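Long-range contact in diaminopimelate decarboxylase (Phaeodactylum tricornutum, PDB 7JPJ), which probably catalyses the pyridoxal 5'-phosphate-dependent decarboxylation of diaminopimelate in lysine biosynthesis and works as an obligate dimer: residues L195-G207 and C224-G238. Numbering follows the deposited sequence.
With SO4 (sulfate ion), chain D.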
loop_
_atom_site.group_PDB
_atom_site.type_symbol
_atom_site.label_atom_id
_atom_site.label_comp_id
_atom_site.label_asym_id
_atom_site.label_seq_id
_atom_site.Cartn_x
_atom_site.Cartn_y
_atom_site.Cartn_z
ATOM N N LEU A 195 -8.091 39.156 5.664
ATOM C CA LEU A 195 -6.896 38.335 5.745
ATOM C C LEU A 195 -5.677 39.092 5.221
ATOM O O LEU A 195 -5.781 40.149 4.593
ATOM C CB LEU A 195 -7.080 37.043 4.949
ATOM C CG LEU A 195 -8.192 36.104 5.404
ATOM C CD1 LEU A 195 -8.238 34.886 4.505
ATOM C CD2 LEU A 195 -7.980 35.699 6.850
ATOM N N GLU A 196 -4.504 38.527 5.488
ATOM C CA GLU A 196 -3.241 39.036 4.964
ATOM C C GLU A 196 -2.477 37.867 4.359
ATOM O O GLU A 196 -2.061 36.954 5.080
ATOM C CB GLU A 196 -2.418 39.719 6.055
ATOM C CG GLU A 196 -1.071 40.236 5.567
ATOM C CD GLU A 196 -0.539 41.379 6.408
ATOM O OE1 GLU A 196 0.605 41.270 6.899
ATOM O OE2 GLU A 196 -1.264 42.385 6.580
ATOM N N VAL A 197 -2.296 37.892 3.042
ATOM C CA VAL A 197 -1.580 36.831 2.341
ATOM C C VAL A 197 -0.086 37.120 2.438
ATOM O O VAL A 197 0.410 38.087 1.855
ATOM C CB VAL A 197 -2.032 36.723 0.881
ATOM C CG1 VAL A 197 -1.430 35.490 0.233
ATOM C CG2 VAL A 197 -3.543 36.686 0.806
ATOM N N GLU A 198 0.638 36.277 3.175
ATOM C CA GLU A 198 2.063 36.473 3.394
ATOM C C GLU A 198 2.936 35.517 2.599
ATOM O O GLU A 198 4.146 35.751 2.504
ATOM C CB GLU A 198 2.402 36.327 4.886
ATOM C CG GLU A 198 2.353 34.892 5.399
ATOM C CD GLU A 198 2.900 34.746 6.812
ATOM O OE1 GLU A 198 3.372 35.754 7.382
ATOM O OE2 GLU A 198 2.858 33.621 7.356
ATOM N N ARG A 199 2.368 34.460 2.019
ATOM C CA ARG A 199 3.173 33.404 1.424
ATOM C C ARG A 199 2.379 32.698 0.334
ATOM O O ARG A 199 1.196 32.398 0.510
ATOM C CB ARG A 199 3.624 32.407 2.499
ATOM C CG ARG A 199 4.228 31.118 1.979
ATOM C CD ARG A 199 4.608 30.193 3.131
ATOM N NE ARG A 199 3.448 29.794 3.925
ATOM C CZ ARG A 199 3.120 30.327 5.099
ATOM N NH1 ARG A 199 3.867 31.289 5.624
ATOM N NH2 ARG A 199 2.043 29.901 5.747
ATOM N N ILE A 200 3.043 32.443 -0.792
ATOM C CA ILE A 200 2.487 31.681 -1.902
ATOM C C ILE A 200 3.192 30.334 -1.951
ATOM O O ILE A 200 4.400 30.248 -1.697
ATOM C CB ILE A 200 2.636 32.437 -3.240
ATOM C CG1 ILE A 200 1.887 33.771 -3.188
ATOM C CG2 ILE A 200 2.118 31.602 -4.402
ATOM C CD1 ILE A 200 0.378 33.625 -3.114
ATOM N N HIS A 201 2.438 29.283 -2.262
ATOM C CA HIS A 201 2.948 27.918 -2.295
ATOM C C HIS A 201 2.666 27.305 -3.658
ATOM O O HIS A 201 1.534 27.360 -4.147
ATOM C CB HIS A 201 2.311 27.068 -1.190
ATOM C CG HIS A 201 2.964 25.735 -0.994
ATOM N ND1 HIS A 201 4.125 25.370 -1.641
ATOM C CD2 HIS A 201 2.618 24.678 -0.221
ATOM C CE1 HIS A 201 4.465 24.146 -1.276
ATOM N NE2 HIS A 201 3.567 23.705 -0.414
ATOM N N THR A 202 3.694 26.723 -4.264
ATOM C CA THR A 202 3.566 26.033 -5.537
ATOM C C THR A 202 4.298 24.702 -5.442
ATOM O O THR A 202 5.136 24.492 -4.562
ATOM C CB THR A 202 4.130 26.877 -6.691
ATOM O OG1 THR A 202 3.698 26.335 -7.942
ATOM C CG2 THR A 202 5.643 26.863 -6.656
ATOM N N HIS A 203 3.969 23.791 -6.356
ATOM C CA HIS A 203 4.588 22.471 -6.364
ATOM C C HIS A 203 4.397 21.805 -7.720
ATOM O O HIS A 203 3.563 20.905 -7.863
ATOM C CB HIS A 203 4.003 21.597 -5.250
ATOM C CG HIS A 203 4.673 20.264 -5.104
ATOM N ND1 HIS A 203 5.952 20.122 -4.611
ATOM C CD2 HIS A 203 4.237 19.011 -5.381
ATOM C CE1 HIS A 203 6.277 18.842 -4.594
ATOM N NE2 HIS A 203 5.254 18.147 -5.057
ATOM N N ILE A 204 5.155 22.246 -8.723
ATOM C CA ILE A 204 5.025 21.706 -10.073
ATOM C C ILE A 204 6.400 21.432 -10.669
ATOM O O ILE A 204 6.530 21.235 -11.881
ATOM C CB ILE A 204 4.226 22.658 -10.983
ATOM C CG1 ILE A 204 4.948 24.002 -11.108
ATOM C CG2 ILE A 204 2.805 22.837 -10.470
ATOM C CD1 ILE A 204 4.532 24.808 -12.319
ATOM N N GLY A 205 7.432 21.418 -9.829
ATOM C CA GLY A 205 8.782 21.177 -10.318
ATOM C C GLY A 205 9.080 19.690 -10.463
ATOM O O GLY A 205 8.616 18.860 -9.682
ATOM N N SER A 206 9.876 19.364 -11.480
ATOM C CA SER A 206 10.252 17.982 -11.753
ATOM C C SER A 206 11.489 17.976 -12.640
ATOM O O SER A 206 11.824 18.977 -13.278
ATOM C CB SER A 206 9.110 17.207 -12.422
ATOM O OG SER A 206 8.921 17.636 -13.761
ATOM N N GLY A 207 12.161 16.829 -12.671
ATOM C CA GLY A 207 13.341 16.687 -13.497
ATOM C C GLY A 207 14.553 17.419 -12.935
ATOM O O GLY A 207 14.554 17.943 -11.819
ATOM N N CYS A 224 2.813 36.181 -6.788
ATOM C CA CYS A 224 3.218 36.981 -5.638
ATOM C C CYS A 224 2.987 38.471 -5.854
ATOM O O CYS A 224 2.946 39.224 -4.875
ATOM C CB CYS A 224 4.686 36.729 -5.301
ATOM S SG CYS A 224 5.056 35.032 -4.806
ATOM N N LYS A 225 2.842 38.916 -7.099
ATOM C CA LYS A 225 2.522 40.313 -7.356
ATOM C C LYS A 225 1.027 40.595 -7.283
ATOM O O LYS A 225 0.631 41.765 -7.303
ATOM C CB LYS A 225 3.074 40.749 -8.721
ATOM C CG LYS A 225 2.169 40.447 -9.899
ATOM C CD LYS A 225 2.811 40.865 -11.215
ATOM C CE LYS A 225 3.053 42.366 -11.268
ATOM N NZ LYS A 225 3.713 42.774 -12.542
ATOM N N VAL A 226 0.194 39.556 -7.194
ATOM C CA VAL A 226 -1.234 39.768 -6.984
ATOM C C VAL A 226 -1.495 40.221 -5.552
ATOM O O VAL A 226 -2.314 41.116 -5.306
ATOM C CB VAL A 226 -2.019 38.489 -7.331
ATOM C CG1 VAL A 226 -3.458 38.584 -6.838
ATOM C CG2 VAL A 226 -1.973 38.235 -8.831
ATOM N N PHE A 227 -0.799 39.624 -4.589
ATOM C CA PHE A 227 -0.916 40.010 -3.186
ATOM C C PHE A 227 0.373 40.686 -2.735
ATOM O O PHE A 227 1.374 40.001 -2.470
ATOM C CB PHE A 227 -1.220 38.786 -2.320
ATOM C CG PHE A 227 -2.359 37.960 -2.835
ATOM C CD1 PHE A 227 -3.670 38.361 -2.627
ATOM C CD2 PHE A 227 -2.123 36.796 -3.548
ATOM C CE1 PHE A 227 -4.728 37.612 -3.106
ATOM C CE2 PHE A 227 -3.178 36.040 -4.032
ATOM C CZ PHE A 227 -4.483 36.450 -3.810
ATOM N N PRO A 228 0.407 42.018 -2.638
ATOM C CA PRO A 228 1.668 42.706 -2.313
ATOM C C PRO A 228 2.198 42.399 -0.923
ATOM O O PRO A 228 3.371 42.684 -0.654
ATOM C CB PRO A 228 1.309 44.192 -2.453
ATOM C CG PRO A 228 0.036 44.218 -3.261
ATOM C CD PRO A 228 -0.690 42.966 -2.898
ATOM N N THR A 229 1.382 41.823 -0.041
ATOM C CA THR A 229 1.821 41.493 1.309
ATOM C C THR A 229 2.648 40.213 1.378
ATOM O O THR A 229 3.171 39.898 2.453
ATOM C CB THR A 229 0.610 41.363 2.235
ATOM O OG1 THR A 229 -0.385 40.542 1.607
ATOM C CG2 THR A 229 0.020 42.735 2.535
ATOM N N VAL A 230 2.779 39.476 0.273
ATOM C CA VAL A 230 3.528 38.222 0.286
ATOM C C VAL A 230 5.013 38.512 0.457
ATOM O O VAL A 230 5.579 39.380 -0.221
ATOM C CB VAL A 230 3.263 37.421 -0.998
ATOM C CG1 VAL A 230 4.188 36.212 -1.075
ATOM C CG2 VAL A 230 1.810 36.983 -1.064
ATOM N N LYS A 231 5.653 37.781 1.369
ATOM C CA LYS A 231 7.082 37.904 1.600
ATOM C C LYS A 231 7.841 36.599 1.416
ATOM O O LYS A 231 9.074 36.611 1.490
ATOM C CB LYS A 231 7.349 38.445 3.014
ATOM C CG LYS A 231 6.765 39.828 3.253
ATOM C CD LYS A 231 6.788 40.199 4.725
ATOM C CE LYS A 231 6.355 41.641 4.937
ATOM N NZ LYS A 231 7.358 42.399 5.736
ATOM N N THR A 232 7.148 35.484 1.171
ATOM C CA THR A 232 7.775 34.176 1.056
ATOM C C THR A 232 7.184 33.428 -0.129
ATOM O O THR A 232 5.973 33.474 -0.362
ATOM C CB THR A 232 7.587 33.352 2.338
ATOM O OG1 THR A 232 8.224 34.018 3.433
ATOM C CG2 THR A 232 8.195 31.974 2.188
ATOM N N MET A 233 8.048 32.738 -0.874
ATOM C CA MET A 233 7.648 31.892 -1.991
ATOM C C MET A 233 8.107 30.466 -1.715
ATOM O O MET A 233 9.310 30.211 -1.594
ATOM C CB MET A 233 8.238 32.411 -3.304
ATOM C CG MET A 233 8.080 31.472 -4.493
ATOM S SD MET A 233 6.533 31.698 -5.389
ATOM C CE MET A 233 5.549 30.353 -4.734
ATOM N N ASN A 234 7.149 29.543 -1.609
ATOM C CA ASN A 234 7.419 28.126 -1.368
ATOM C C ASN A 234 7.296 27.379 -2.695
ATOM O O ASN A 234 6.191 27.223 -3.227
ATOM C CB ASN A 234 6.452 27.571 -0.323
ATOM C CG ASN A 234 6.793 26.150 0.116
ATOM O OD1 ASN A 234 7.422 25.384 -0.614
ATOM N ND2 ASN A 234 6.356 25.792 1.317
ATOM N N LEU A 235 8.429 26.905 -3.217
ATOM C CA LEU A 235 8.484 26.228 -4.508
ATOM C C LEU A 235 8.263 24.724 -4.417
ATOM O O LEU A 235 8.297 24.047 -5.450
ATOM C CB LEU A 235 9.827 26.499 -5.190
ATOM C CG LEU A 235 10.068 27.939 -5.641
ATOM C CD1 LEU A 235 11.423 28.068 -6.328
ATOM C CD2 LEU A 235 8.947 28.406 -6.556
ATOM N N GLY A 236 8.053 24.184 -3.217
ATOM C CA GLY A 236 7.734 22.777 -3.069
ATOM C C GLY A 236 8.945 21.870 -3.209
ATOM O O GLY A 236 10.101 22.281 -3.070
ATOM N N GLY A 237 8.659 20.601 -3.490
ATOM C CA GLY A 237 9.703 19.615 -3.689
ATOM C C GLY A 237 9.738 19.056 -5.097
ATOM O O GLY A 237 9.500 19.781 -6.068
ATOM N N GLY A 238 10.043 17.764 -5.221
ATOM C CA GLY A 238 10.080 17.096 -6.505
ATOM C C GLY A 238 11.462 16.850 -7.072
ATOM O O GLY A 238 11.566 16.288 -8.169
HETATM S S SO4 D . 9.116 14.698 -2.981
HETATM O O1 SO4 D . 9.664 13.725 -3.922
HETATM O O2 SO4 D . 10.026 15.838 -2.878
HETATM O O3 SO4 D . 8.959 14.082 -1.668
HETATM O O4 SO4 D . 7.809 15.144 -3.457
#
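R199, I200 and H201 pair in parallel with T232, M233 and N234, the two short strands running 20° apart and joined by hydrogen bonds from I200 N to T232 O and from N234 N to I200 O. H201 and N234 lie side by side on one face of this ladder, ring and amide stacked with their planes 27° apart. With CG anti to the backbone N (chi1 -169°), the H201 ring swings over N234, and ND1 donates in its own plane to N234 O (3.2 Å), from above that carbonyl's plane; T202 N grips the same oxygen. N234 OD1 accepts G236 N, two residues on (2.9 Å), in an Asx turn, while ND2 bonds E279. A leucine in place of H201 would probably leave the N234 amide without its stacked ring and the N234 backbone O with T202 N alone of its two donors here. On the other face, I200 packs CG1 against C224 SG and V230 CG2, and V197 CG2 sits over the F227 ring (4.2 Å to its centroid). T229 OG1 bonds V197 O. H203, about 6 Å from the predicted cofactor lysine K60 between side chains, accepts G237 N at ND1 (3.0 Å). G238 N, T282 and Y395 bind a sulfate, probably from crystallisation; the glycine-rich G236-G238 is consistent with this family's cofactor-phosphate site. Linked by helix 210-222, the strands form a beta-alpha-beta unit of the TIM-type barrel, between strands 141-147 and 275-278, with helix 252-270 against C224, M233 and L235.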